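Local coordinates for protein acidocalcisomal pyrophosphatase (Trypanosoma brucei brucei, PDB 5C5V) that probably hydrolyses inorganic diphosphate to phosphate with the help of magnesium ions, as a soluble pyrophosphatase of the PPase family, at residues 94-99 and 113-118; 127-132 and 173-178; 131-136 and 151-156. All coordinates share one frame; numbering follows the deposited sequence.

Contact 1 of 3, residues 94-99 and 113-118; sequences QQLVVH and YFFRDL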
loop_
_atom_site.group_PDB
_atom_site.type_symbol
_atom_site.label_atom_id
_atom_site.label_comp_id
_atom_site.label_asym_id
_atom_site.label_seq_id
_atom_site.Cartn_x
_atom_site.Cartn_y
_atom_site.Cartn_z
ATOM N N GLN A 94 29.035 -3.440 -11.498
ATOM C CA GLN A 94 29.649 -4.265 -10.466
ATOM C C GLN A 94 28.562 -4.932 -9.638
ATOM O O GLN A 94 27.693 -4.262 -9.074
ATOM C CB GLN A 94 30.564 -3.432 -9.561
ATOM C CG GLN A 94 31.574 -2.562 -10.307
ATOM C CD GLN A 94 32.641 -3.378 -10.986
ATOM O OE1 GLN A 94 33.112 -4.382 -10.448
ATOM N NE2 GLN A 94 33.005 -2.976 -12.191
ATOM N N GLN A 95 28.617 -6.253 -9.546
ATOM C CA GLN A 95 27.664 -6.990 -8.724
ATOM C C GLN A 95 28.199 -7.123 -7.310
ATOM O O GLN A 95 29.285 -7.653 -7.101
ATOM C CB GLN A 95 27.401 -8.375 -9.321
ATOM C CG GLN A 95 26.601 -9.306 -8.431
ATOM C CD GLN A 95 25.202 -8.803 -8.179
ATOM O OE1 GLN A 95 24.437 -8.573 -9.118
ATOM N NE2 GLN A 95 24.861 -8.613 -6.910
ATOM N N LEU A 96 27.446 -6.627 -6.333
ATOM C CA LEU A 96 27.847 -6.797 -4.944
ATOM C C LEU A 96 27.628 -8.242 -4.561
ATOM O O LEU A 96 26.554 -8.786 -4.778
ATOM C CB LEU A 96 27.073 -5.867 -4.017
ATOM C CG LEU A 96 27.655 -5.760 -2.603
ATOM C CD1 LEU A 96 29.094 -5.247 -2.648
ATOM C CD2 LEU A 96 26.786 -4.864 -1.720
ATOM N N VAL A 97 28.666 -8.873 -4.029
ATOM C CA VAL A 97 28.596 -10.277 -3.655
ATOM C C VAL A 97 28.976 -10.404 -2.191
ATOM O O VAL A 97 29.928 -9.764 -1.736
ATOM C CB VAL A 97 29.518 -11.154 -4.514
ATOM C CG1 VAL A 97 29.419 -12.605 -4.073
ATOM C CG2 VAL A 97 29.144 -11.028 -5.988
ATOM N N VAL A 98 28.219 -11.202 -1.448
ATOM C CA VAL A 98 28.452 -11.359 -0.020
ATOM C C VAL A 98 28.827 -12.802 0.314
ATOM O O VAL A 98 28.180 -13.745 -0.140
ATOM C CB VAL A 98 27.220 -10.945 0.799
ATOM C CG1 VAL A 98 27.510 -11.080 2.260
ATOM C CG2 VAL A 98 26.849 -9.507 0.504
ATOM N N HIS A 99 29.916 -12.983 1.050
ATOM C CA HIS A 99 30.283 -14.317 1.505
ATOM C C HIS A 99 30.448 -14.361 3.018
ATOM O O HIS A 99 31.040 -13.459 3.606
ATOM C CB HIS A 99 31.563 -14.778 0.818
ATOM C CG HIS A 99 31.333 -15.332 -0.552
ATOM N ND1 HIS A 99 32.236 -15.180 -1.580
ATOM C CD2 HIS A 99 30.306 -16.064 -1.055
ATOM C CE1 HIS A 99 31.766 -15.768 -2.666
ATOM N NE2 HIS A 99 30.598 -16.313 -2.374
ATOM N N TYR A 113 32.549 -8.755 1.608
ATOM C CA TYR A 113 31.977 -8.163 0.411
ATOM C C TYR A 113 32.942 -8.205 -0.765
ATOM O O TYR A 113 34.150 -8.017 -0.608
ATOM C CB TYR A 113 31.555 -6.723 0.676
ATOM C CG TYR A 113 30.383 -6.604 1.632
ATOM C CD1 TYR A 113 29.106 -6.292 1.174
ATOM C CD2 TYR A 113 30.560 -6.808 2.992
ATOM C CE1 TYR A 113 28.026 -6.183 2.061
ATOM C CE2 TYR A 113 29.514 -6.710 3.871
ATOM C CZ TYR A 113 28.248 -6.397 3.405
ATOM O OH TYR A 113 27.231 -6.299 4.306
ATOM N N PHE A 114 32.395 -8.458 -1.948
ATOM C CA PHE A 114 33.171 -8.472 -3.167
ATOM C C PHE A 114 32.487 -7.695 -4.275
ATOM O O PHE A 114 31.291 -7.427 -4.217
ATOM C CB PHE A 114 33.406 -9.903 -3.632
ATOM C CG PHE A 114 34.139 -10.749 -2.641
ATOM C CD1 PHE A 114 35.496 -10.997 -2.798
ATOM C CD2 PHE A 114 33.473 -11.302 -1.551
ATOM C CE1 PHE A 114 36.177 -11.777 -1.891
ATOM C CE2 PHE A 114 34.153 -12.086 -0.640
ATOM C CZ PHE A 114 35.513 -12.322 -0.810
ATOM N N PHE A 115 33.262 -7.348 -5.290
ATOM C CA PHE A 115 32.720 -6.875 -6.549
ATOM C C PHE A 115 32.976 -7.944 -7.582
ATOM O O PHE A 115 34.074 -8.485 -7.665
ATOM C CB PHE A 115 33.356 -5.560 -7.005
ATOM C CG PHE A 115 32.776 -4.348 -6.349
ATOM C CD1 PHE A 115 31.857 -4.475 -5.328
ATOM C CD2 PHE A 115 33.133 -3.082 -6.767
ATOM C CE1 PHE A 115 31.321 -3.360 -4.733
ATOM C CE2 PHE A 115 32.593 -1.965 -6.166
ATOM C CZ PHE A 115 31.688 -2.104 -5.150
ATOM N N ARG A 116 31.945 -8.261 -8.352
ATOM C CA ARG A 116 32.121 -9.048 -9.555
ATOM C C ARG A 116 31.840 -8.121 -10.718
ATOM O O ARG A 116 30.708 -7.689 -10.904
ATOM C CB ARG A 116 31.166 -10.228 -9.599
ATOM C CG ARG A 116 31.297 -11.122 -10.834
ATOM C CD ARG A 116 30.232 -12.170 -10.681
ATOM N NE ARG A 116 30.522 -13.009 -9.529
ATOM C CZ ARG A 116 29.603 -13.734 -8.906
ATOM N NH1 ARG A 116 28.338 -13.663 -9.308
ATOM N NH2 ARG A 116 29.934 -14.473 -7.844
ATOM N N ASP A 117 32.873 -7.775 -11.469
ATOM C CA ASP A 117 32.694 -6.999 -12.683
ATOM C C ASP A 117 31.915 -7.871 -13.681
ATOM O O ASP A 117 32.390 -8.938 -14.076
ATOM C CB ASP A 117 34.053 -6.565 -13.233
ATOM C CG ASP A 117 33.941 -5.577 -14.370
ATOM O OD1 ASP A 117 34.659 -4.563 -14.319
ATOM O OD2 ASP A 117 33.168 -5.807 -15.320
ATOM N N LEU A 118 30.714 -7.440 -14.061
ATOM C CA LEU A 118 29.833 -8.277 -14.890
ATOM C C LEU A 118 30.300 -8.408 -16.342
ATOM O O LEU A 118 29.811 -9.267 -17.079
ATOM C CB LEU A 118 28.396 -7.747 -14.853
ATOM C CG LEU A 118 27.724 -7.924 -13.482
ATOM C CD1 LEU A 118 26.235 -7.666 -13.555
ATOM C CD2 LEU A 118 27.990 -9.322 -12.920
#
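L96 and F115 meet in the tightly packed part of this antiparallel beta hairpin, on the face that L96 shares with Q94, V98, Y113, F115 and D117. Chi1 of -167° sets CG of L96 anti to the backbone N; CD1, beyond it, meets two ring edges near their planes, 3.6 Å from CE1 of F115 and 4.0 Å from CD1 of Y113. CB of Q94 covers a face of F115 in a CH-pi contact, 4.2 Å from the ring centroid. I132 packs on L96 from beyond the hairpin, and the hydroxyl of Y113 is tied to G236 O. At the polar, partly exposed end of this face Q94 NE2 donates to D117 OD1 over 3.1 Å, coming from above the carboxylate plane; the other oxygen, OD2, accepts from the backbone N of E119 and T120.

The looser end holds V98 and H99, both exposed. There H99 turns an edge toward the face of F114 in an offset edge-to-face pair. On the face opposite L96, CG2 of V97 sits over the centre of the R116 guanidinium, 4.0 Å from NH2 of R116, and E145 of the second subunit packs on Q95 and V97.

Between the faces, the pairs Q95–R116 and V97–F114 each exchange two backbone bonds, such as Q95 N to R116 O at 2.9 Å. A strand of the second subunit pairs in parallel with Q94 and Q95, continuing the sheet across the interface. Backbone bonds and apolar packing thus join the two strands, while Q95 bonds R141 and K143 of the second subunit and R116 forms salt bridges with E123 and with E145 of that subunit.

Contact 2 of 3, residues 127-132 and 173-178; sequences SPWHDI and SFNPIK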
loop_
_atom_site.group_PDB
_atom_site.type_symbol
_atom_site.label_atom_id
_atom_site.label_comp_id
_atom_site.label_asym_id
_atom_site.label_seq_id
_atom_site.Cartn_x
_atom_site.Cartn_y
_atom_site.Cartn_z
ATOM N N SER A 127 35.380 -3.038 0.478
ATOM C CA SER A 127 34.907 -2.656 1.798
ATOM C C SER A 127 33.472 -2.155 1.728
ATOM O O SER A 127 33.178 -1.254 0.954
ATOM C CB SER A 127 35.802 -1.581 2.402
ATOM O OG SER A 127 35.157 -1.015 3.532
ATOM N N PRO A 128 32.572 -2.737 2.537
ATOM C CA PRO A 128 31.193 -2.234 2.544
ATOM C C PRO A 128 31.161 -0.769 2.965
ATOM O O PRO A 128 30.323 -0.002 2.524
ATOM C CB PRO A 128 30.508 -3.114 3.590
ATOM C CG PRO A 128 31.601 -3.530 4.490
ATOM C CD PRO A 128 32.785 -3.744 3.587
ATOM N N TRP A 129 32.100 -0.388 3.817
ATOM C CA TRP A 129 32.241 0.987 4.268
ATOM C C TRP A 129 32.734 1.928 3.157
ATOM O O TRP A 129 32.122 2.959 2.887
ATOM C CB TRP A 129 33.203 1.012 5.453
ATOM C CG TRP A 129 33.336 2.318 6.155
ATOM C CD1 TRP A 129 32.521 3.407 6.040
ATOM C CD2 TRP A 129 34.355 2.673 7.099
ATOM N NE1 TRP A 129 32.965 4.420 6.861
ATOM C CE2 TRP A 129 34.097 3.998 7.513
ATOM C CE3 TRP A 129 35.462 2.002 7.628
ATOM C CZ2 TRP A 129 34.911 4.665 8.430
ATOM C CZ3 TRP A 129 36.267 2.664 8.531
ATOM C CH2 TRP A 129 35.983 3.981 8.929
ATOM N N HIS A 130 33.836 1.577 2.500
ATOM C CA HIS A 130 34.439 2.525 1.568
ATOM C C HIS A 130 33.931 2.390 0.146
ATOM O O HIS A 130 33.883 3.369 -0.575
ATOM C CB HIS A 130 35.961 2.389 1.576
ATOM C CG HIS A 130 36.553 2.480 2.947
ATOM N ND1 HIS A 130 36.278 3.524 3.800
ATOM C CD2 HIS A 130 37.391 1.651 3.613
ATOM C CE1 HIS A 130 36.922 3.336 4.939
ATOM N NE2 HIS A 130 37.598 2.207 4.853
ATOM N N ASP A 131 33.555 1.190 -0.264
ATOM C CA ASP A 131 33.354 0.945 -1.685
ATOM C C ASP A 131 31.894 0.918 -2.147
ATOM O O ASP A 131 31.633 1.017 -3.346
ATOM C CB ASP A 131 34.052 -0.350 -2.064
ATOM C CG ASP A 131 35.547 -0.242 -1.900
ATOM O OD1 ASP A 131 36.132 0.685 -2.494
ATOM O OD2 ASP A 131 36.128 -1.047 -1.148
ATOM N N ILE A 132 30.954 0.793 -1.220
ATOM C CA ILE A 132 29.543 0.940 -1.566
ATOM C C ILE A 132 29.177 2.416 -1.607
ATOM O O ILE A 132 29.405 3.130 -0.635
ATOM C CB ILE A 132 28.624 0.211 -0.573
ATOM C CG1 ILE A 132 28.905 -1.292 -0.600
ATOM C CG2 ILE A 132 27.168 0.469 -0.919
ATOM C CD1 ILE A 132 28.126 -2.071 0.442
ATOM N N SER A 173 40.991 -4.869 7.669
ATOM C CA SER A 173 41.082 -4.690 6.219
ATOM C C SER A 173 39.828 -5.168 5.512
ATOM O O SER A 173 39.360 -6.277 5.770
ATOM C CB SER A 173 42.288 -5.449 5.647
ATOM O OG SER A 173 43.497 -4.981 6.203
ATOM N N PHE A 174 39.318 -4.330 4.611
ATOM C CA PHE A 174 38.133 -4.615 3.816
ATOM C C PHE A 174 36.855 -4.524 4.684
ATOM O O PHE A 174 35.755 -4.740 4.188
ATOM C CB PHE A 174 38.250 -5.990 3.129
ATOM C CG PHE A 174 39.364 -6.066 2.089
ATOM C CD1 PHE A 174 39.244 -5.414 0.868
ATOM C CD2 PHE A 174 40.527 -6.786 2.342
ATOM C CE1 PHE A 174 40.285 -5.472 -0.094
ATOM C CE2 PHE A 174 41.572 -6.855 1.396
ATOM C CZ PHE A 174 41.449 -6.200 0.178
ATOM N N ASN A 175 37.032 -4.198 5.968
ATOM C CA ASN A 175 35.947 -3.860 6.882
ATOM C C ASN A 175 34.758 -4.814 6.808
ATOM O O ASN A 175 33.623 -4.396 6.608
ATOM C CB ASN A 175 35.480 -2.430 6.621
ATOM C CG ASN A 175 36.630 -1.462 6.528
ATOM O OD1 ASN A 175 36.887 -0.901 5.472
ATOM N ND2 ASN A 175 37.342 -1.276 7.625
ATOM N N PRO A 176 35.029 -6.111 6.950
ATOM C CA PRO A 176 33.930 -7.067 6.952
ATOM C C PRO A 176 32.984 -6.812 8.120
ATOM O O PRO A 176 33.351 -6.138 9.084
ATOM C CB PRO A 176 34.642 -8.410 7.102
ATOM C CG PRO A 176 35.928 -8.075 7.801
ATOM C CD PRO A 176 36.326 -6.760 7.208
ATOM N N ILE A 177 31.770 -7.335 8.030
ATOM C CA ILE A 177 30.879 -7.269 9.174
ATOM C C ILE A 177 31.218 -8.377 10.157
ATOM O O ILE A 177 31.449 -9.526 9.784
ATOM C CB ILE A 177 29.429 -7.360 8.755
ATOM C CG1 ILE A 177 28.994 -6.008 8.187
ATOM C CG2 ILE A 177 28.568 -7.723 9.947
ATOM C CD1 ILE A 177 27.636 -6.037 7.512
ATOM N N LYS A 178 31.281 -8.003 11.423
ATOM C CA LYS A 178 31.501 -8.962 12.490
ATOM C C LYS A 178 30.538 -8.706 13.646
ATOM O O LYS A 178 29.822 -7.692 13.674
ATOM C CB LYS A 178 32.942 -8.898 12.984
ATOM C CG LYS A 178 33.249 -7.667 13.805
ATOM C CD LYS A 178 34.705 -7.678 14.253
ATOM C CE LYS A 178 34.975 -6.649 15.337
ATOM N NZ LYS A 178 36.052 -7.111 16.266
#
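S127 and N175 show how one hydroxyl can join a helix start to a distant loop. S127 OG, anti to its backbone N (chi1 167°), donates to N175 OD1 over 2.6 Å, reaching a lone pair in the carbonyl plane of the amide. The same oxygen is the N-cap of the short, weakly bonded helix 128-131: it accepts from H130 N at 3.1 Å and, more weakly, from W129 N. D131 answers from within the turn, its OD2 using the anti lone pair to take S127 N along an almost straight bond of 2.7 Å.

Two rings approach the N175 amide from neighbouring directions, both turned steeply to it. W129 presents its edge, with CE3 3.8 Å from N175 ND2 and the planes 74° apart. H130 crosses N175 at about a right angle, and its CD2 comes within 3.2 Å of N175 OD1; NE2 of H130 is bonded to G340 O and ND1 to W330 NE1. ND2 of N175 bonds A169 O, so both ends of the amide are gripped and its flip is fixed. Beside it, CD of P128 rests 3.2 Å from F174 O.

The joint is buried in a single chain. P128 leans on Y113 of strand 110-117 and on I155 of strand 152-156, N175 packs against I168 of strand 166-168, and W330 of helix 316-336 meets the rings of W129 and H130.

Contact 3 of 3, residues 131-136 and 151-156; sequences DIPLYV and RYNFIC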
loop_
_atom_site.group_PDB
_atom_site.type_symbol
_atom_site.label_atom_id
_atom_site.label_comp_id
_atom_site.label_asym_id
_atom_site.label_seq_id
_atom_site.Cartn_x
_atom_site.Cartn_y
_atom_site.Cartn_z
ATOM N N ASP A 131 33.555 1.190 -0.264
ATOM C CA ASP A 131 33.354 0.945 -1.685
ATOM C C ASP A 131 31.894 0.918 -2.147
ATOM O O ASP A 131 31.633 1.017 -3.346
ATOM C CB ASP A 131 34.052 -0.350 -2.064
ATOM C CG ASP A 131 35.547 -0.242 -1.900
ATOM O OD1 ASP A 131 36.132 0.685 -2.494
ATOM O OD2 ASP A 131 36.128 -1.047 -1.148
ATOM N N ILE A 132 30.954 0.793 -1.220
ATOM C CA ILE A 132 29.543 0.940 -1.566
ATOM C C ILE A 132 29.177 2.416 -1.607
ATOM O O ILE A 132 29.405 3.130 -0.635
ATOM C CB ILE A 132 28.624 0.211 -0.573
ATOM C CG1 ILE A 132 28.905 -1.292 -0.600
ATOM C CG2 ILE A 132 27.168 0.469 -0.919
ATOM C CD1 ILE A 132 28.126 -2.071 0.442
ATOM N N PRO A 133 28.639 2.887 -2.745
ATOM C CA PRO A 133 28.317 4.315 -2.863
ATOM C C PRO A 133 27.281 4.725 -1.822
ATOM O O PRO A 133 26.316 4.003 -1.608
ATOM C CB PRO A 133 27.752 4.450 -4.288
ATOM C CG PRO A 133 28.131 3.202 -4.994
ATOM C CD PRO A 133 28.235 2.131 -3.944
ATOM N N LEU A 134 27.505 5.858 -1.173
ATOM C CA LEU A 134 26.547 6.425 -0.246
ATOM C C LEU A 134 25.301 6.868 -1.014
ATOM O O LEU A 134 24.178 6.526 -0.644
ATOM C CB LEU A 134 27.169 7.605 0.508
ATOM C CG LEU A 134 26.242 8.465 1.369
ATOM C CD1 LEU A 134 25.514 7.613 2.408
ATOM C CD2 LEU A 134 27.058 9.566 2.034
ATOM N N TYR A 135 25.526 7.616 -2.095
ATOM C CA TYR A 135 24.458 8.119 -2.956
ATOM C C TYR A 135 24.164 7.150 -4.092
ATOM O O TYR A 135 25.086 6.711 -4.788
ATOM C CB TYR A 135 24.839 9.474 -3.545
ATOM C CG TYR A 135 25.038 10.538 -2.505
ATOM C CD1 TYR A 135 23.959 11.280 -2.033
ATOM C CD2 TYR A 135 26.299 10.799 -1.982
ATOM C CE1 TYR A 135 24.128 12.249 -1.068
ATOM C CE2 TYR A 135 26.480 11.766 -1.013
ATOM C CZ TYR A 135 25.384 12.487 -0.563
ATOM O OH TYR A 135 25.539 13.449 0.400
ATOM N N VAL A 136 22.887 6.831 -4.293
ATOM C CA VAL A 136 22.478 6.015 -5.430
ATOM C C VAL A 136 22.226 6.927 -6.620
ATOM O O VAL A 136 21.229 7.649 -6.666
ATOM C CB VAL A 136 21.207 5.189 -5.121
ATOM C CG1 VAL A 136 20.841 4.308 -6.315
ATOM C CG2 VAL A 136 21.416 4.348 -3.848
ATOM N N ARG A 151 18.135 9.115 -2.250
ATOM C CA ARG A 151 18.268 7.690 -2.446
ATOM C C ARG A 151 19.658 7.308 -1.963
ATOM O O ARG A 151 20.666 7.600 -2.620
ATOM C CB ARG A 151 18.045 7.305 -3.913
ATOM C CG ARG A 151 17.910 5.798 -4.138
ATOM C CD ARG A 151 17.575 5.430 -5.610
ATOM N NE ARG A 151 16.139 5.539 -5.863
ATOM C CZ ARG A 151 15.246 4.538 -5.768
ATOM N NH1 ARG A 151 15.620 3.298 -5.443
ATOM N NH2 ARG A 151 13.965 4.789 -6.030
ATOM N N TYR A 152 19.696 6.692 -0.788
ATOM C CA TYR A 152 20.925 6.352 -0.100
ATOM C C TYR A 152 21.091 4.856 0.059
ATOM O O TYR A 152 20.126 4.146 0.265
ATOM C CB TYR A 152 20.946 7.005 1.284
ATOM C CG TYR A 152 20.989 8.513 1.268
ATOM C CD1 TYR A 152 22.209 9.184 1.327
ATOM C CD2 TYR A 152 19.825 9.266 1.187
ATOM C CE1 TYR A 152 22.269 10.566 1.317
ATOM C CE2 TYR A 152 19.868 10.649 1.178
ATOM C CZ TYR A 152 21.098 11.300 1.240
ATOM O OH TYR A 152 21.173 12.677 1.227
ATOM N N ASN A 153 22.315 4.366 0.004
ATOM C CA ASN A 153 22.532 2.967 0.321
ATOM C C ASN A 153 22.636 2.765 1.825
ATOM O O ASN A 153 23.363 3.481 2.516
ATOM C CB ASN A 153 23.770 2.429 -0.380
ATOM C CG ASN A 153 23.454 1.903 -1.757
ATOM O OD1 ASN A 153 22.397 1.311 -1.967
ATOM N ND2 ASN A 153 24.348 2.136 -2.709
ATOM N N PHE A 154 21.882 1.786 2.309
ATOM C CA PHE A 154 21.829 1.445 3.719
ATOM C C PHE A 154 22.393 0.051 3.879
ATOM O O PHE A 154 21.951 -0.887 3.214
ATOM C CB PHE A 154 20.377 1.535 4.238
ATOM C CG PHE A 154 20.132 0.860 5.581
ATOM C CD1 PHE A 154 20.463 1.491 6.769
ATOM C CD2 PHE A 154 19.518 -0.381 5.651
ATOM C CE1 PHE A 154 20.198 0.879 8.019
ATOM C CE2 PHE A 154 19.248 -0.996 6.893
ATOM C CZ PHE A 154 19.595 -0.369 8.073
ATOM N N ILE A 155 23.392 -0.082 4.735
ATOM C CA ILE A 155 23.924 -1.397 5.043
ATOM C C ILE A 155 23.292 -1.911 6.317
ATOM O O ILE A 155 23.501 -1.340 7.389
ATOM C CB ILE A 155 25.448 -1.373 5.208
ATOM C CG1 ILE A 155 26.100 -0.803 3.945
ATOM C CG2 ILE A 155 25.968 -2.773 5.535
ATOM C CD1 ILE A 155 27.528 -0.357 4.150
ATOM N N CYS A 156 22.505 -2.975 6.207
ATOM C CA CYS A 156 21.889 -3.556 7.389
ATOM C C CYS A 156 22.877 -4.433 8.153
ATOM O O CYS A 156 23.359 -5.438 7.640
ATOM C CB CYS A 156 20.652 -4.375 7.021
ATOM S SG CYS A 156 19.841 -5.134 8.460
HETATM O O HOH W 1 23.167 13.998 2.162
#
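Y135 and Y152 run alongside each other, their ring planes inclined at 45° and their centroids 5.3 Å apart. Their nearest atoms are the two CE1 carbons, at 3.5 Å. L134 serves both rings: its CG lies over one face of Y135, toward the rim, whereas CD1 approaches the edge of Y152 near the plane, 3.8 Å from Y152 CD1. Beyond the rings a single water joins the hydroxyls, 2.6 Å from Y152 OH and somewhat farther from Y135 OH. H327 of helix 316-336 meets Y135 edge-to-face, and M320 of that helix packs on Y152.

The third flat group is the amide of N153, whose ND2 donates to P133 O over 2.9 Å with the acceptor close to the amide plane. CG2 of I132 comes across this amide at about a right angle, 3.7 Å from N153 ND2, and CG2 of V136 meets OD1 of the same amide. Farther along the strand, the CD1 atoms of I132 and I155 touch.

Backbone bonds bracket a single bridge at Y135 and Y152: N153 N reaches L134 O, and V136 N reaches R151 O at 2.9 Å. V136 also packs obliquely against the aliphatic part of R151, its CG1 3.5 Å from R151 CD. Residues V140, D138 and T142 of the second subunit pack on P133, V136 and N153 respectively.

The irregular segment 131-136 is thus laid along strand 152-156 of the large mixed sheet. N153 contributes both its backbone N-H and its side-chain amide to successive carbonyls, an arrangement in which one asparagine supplies directional bonds to a chain that forms only one bridge, while apolar and aromatic contacts fill the flanks.

How the contacts relate
Contact 2 is the most buried of the three and touches no other protein chain; contacts 1 and 3 are only partly buried and both reach the second subunit. Contact 1 is a regular antiparallel ladder, contact 3 has one bridge backed by an asparagine amide, and contact 2 has a capping serine in place of any ladder. Contacts 2 and 3 share D131 and I132, so the chain passes directly from the short helix to a course alongside strand 152-156. The three also meet at one side chain: the hydroxyl end of Y113 in contact 1 packs against CD1 of I177 in contact 2 and CG2 of I155 in contact 3.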